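Side-chain contact in thiamine-binding periplasmic protein (Escherichia coli, PDB 2QRY), which binds thiamine, thiamine phosphate and thiamine diphosphate in the periplasm with high affinity and serves the ThiBPQ ABC transporter in thiamine import: residues Ala223-Ile226 and Leu227-Lys231. Numbering follows the deposited sequence.
Sequences AYHI and LEEKK
The carbonyl oxygen of His225 accepts two backbone hydrogen bonds, from Glu229 N at 3.1 Å and from Lys231 N at 3.0 Å. The two donors come from opposite faces of the carbonyl plane, and the Lys231 bond is the straighter (169° at the hydrogen, against 140°). Just before these, Leu227 N and Glu228 N donate hydrogen bonds to Ala223 O and Tyr224 O, the i to i+4 pattern of an alpha helix. Lys230, with positive phi, turns the chain out of the helix, and its bent side chain folds back so that NZ donates to Leu227 O at 3.1 Å, in the carbonyl plane. Lys231 NZ lies in salt-bridge range of Glu229 OE1, although the placement of that oxygen is doubtful.

The phenol of Tyr224, its CG anti to the backbone N (chi1 164°), leans toward the C-terminal end of the helix, and Glu228 crosses it at about a right angle. Glu228 CG approaches Tyr224 CE1 to 3.5 Å, while its CB makes an off-centre CH-pi contact with the ring. Tyr224 CD2 sits over the centre of the His225 imidazole, 3.7 Å above its plane. On another side of the helix, Leu227 CD1 packs against Ala223 CB at 4.2 Å. Trp283 meets the Tyr224 ring edge-to-face, and the bound thiamin phosphate also touches this tyrosine; an alanine here would probably leave the Glu228 methylenes and the imidazole face without their aromatic partner and open a gap beside the ligand. This is the C-terminal turn of helix 221-229, whose Tyr224 lines the thiamine pocket of a periplasmic solute-binding protein.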
# COMPACT_ATOMS: atom_id res chain seq x y z
N ALA A 223 4.17 -6.37 -13.32
CA ALA A 223 2.98 -6.90 -13.97
C ALA A 223 2.21 -5.82 -14.73
O ALA A 223 1.60 -6.09 -15.77
CB ALA A 223 2.07 -7.56 -12.94
N TYR A 224 2.22 -4.59 -14.22
CA TYR A 224 1.53 -3.51 -14.92
C TYR A 224 2.11 -3.34 -16.32
O TYR A 224 1.38 -3.31 -17.31
CB TYR A 224 1.66 -2.17 -14.20
CG TYR A 224 1.28 -1.02 -15.10
CD1 TYR A 224 -0.06 -0.77 -15.40
CD2 TYR A 224 2.26 -0.24 -15.72
CE1 TYR A 224 -0.41 0.22 -16.31
CE2 TYR A 224 1.92 0.75 -16.63
CZ TYR A 224 0.57 0.98 -16.93
OH TYR A 224 0.22 1.94 -17.85
N HIS A 225 3.43 -3.22 -16.38
CA HIS A 225 4.10 -3.05 -17.66
C HIS A 225 3.99 -4.26 -18.58
O HIS A 225 3.84 -4.11 -19.79
CB HIS A 225 5.57 -2.69 -17.43
CG HIS A 225 5.77 -1.40 -16.70
ND1 HIS A 225 5.87 -1.32 -15.33
CD2 HIS A 225 5.86 -0.12 -17.15
CE1 HIS A 225 6.01 -0.06 -14.97
NE2 HIS A 225 6.01 0.69 -16.05
N ILE A 226 4.04 -5.46 -18.01
CA ILE A 226 3.93 -6.66 -18.83
C ILE A 226 2.58 -6.72 -19.56
O ILE A 226 2.54 -6.78 -20.78
CB ILE A 226 4.08 -7.93 -17.97
CG1 ILE A 226 5.47 -7.98 -17.34
CG2 ILE A 226 3.85 -9.17 -18.83
CD1 ILE A 226 5.70 -9.17 -16.41
N LEU A 227 1.49 -6.69 -18.81
CA LEU A 227 0.14 -6.78 -19.38
C LEU A 227 -0.34 -5.56 -20.18
O LEU A 227 -0.85 -5.69 -21.29
CB LEU A 227 -0.89 -7.08 -18.28
CG LEU A 227 -0.91 -8.45 -17.59
CD1 LEU A 227 0.22 -8.58 -16.58
CD2 LEU A 227 -2.26 -8.63 -16.89
N GLU A 228 -0.18 -4.37 -19.60
CA GLU A 228 -0.64 -3.14 -20.23
C GLU A 228 0.23 -2.57 -21.35
O GLU A 228 -0.29 -1.95 -22.28
CB GLU A 228 -0.84 -2.06 -19.17
CG GLU A 228 -1.82 -2.42 -18.07
CD GLU A 228 -3.21 -2.71 -18.62
OE1 GLU A 228 -3.64 -1.98 -19.53
OE2 GLU A 228 -3.86 -3.65 -18.12
N GLU A 229 1.54 -2.76 -21.27
CA GLU A 229 2.43 -2.23 -22.29
C GLU A 229 3.22 -3.31 -23.04
O GLU A 229 4.00 -3.00 -23.94
CB GLU A 229 3.40 -1.22 -21.66
CG GLU A 229 2.70 -0.19 -20.77
CD GLU A 229 3.65 0.87 -20.24
OE1 GLU A 229 4.72 0.51 -19.72
OE2 GLU A 229 3.30 2.07 -20.33
N LYS A 230 3.01 -4.57 -22.68
CA LYS A 230 3.73 -5.66 -23.33
C LYS A 230 5.24 -5.47 -23.19
O LYS A 230 5.99 -5.71 -24.14
CB LYS A 230 3.35 -5.74 -24.81
CG LYS A 230 2.27 -6.76 -25.14
CD LYS A 230 1.01 -6.55 -24.32
CE LYS A 230 -0.04 -7.63 -24.63
NZ LYS A 230 -1.22 -7.55 -23.73
N LYS A 231 5.67 -5.01 -22.02
CA LYS A 231 7.09 -4.79 -21.74
C LYS A 231 7.51 -5.54 -20.48
O LYS A 231 6.85 -5.45 -19.44
CB LYS A 231 7.39 -3.30 -21.56
CG LYS A 231 7.26 -2.46 -22.83
CD LYS A 231 7.81 -1.04 -22.65
CE LYS A 231 6.98 -0.21 -21.67
NZ LYS A 231 7.48 1.19 -21.51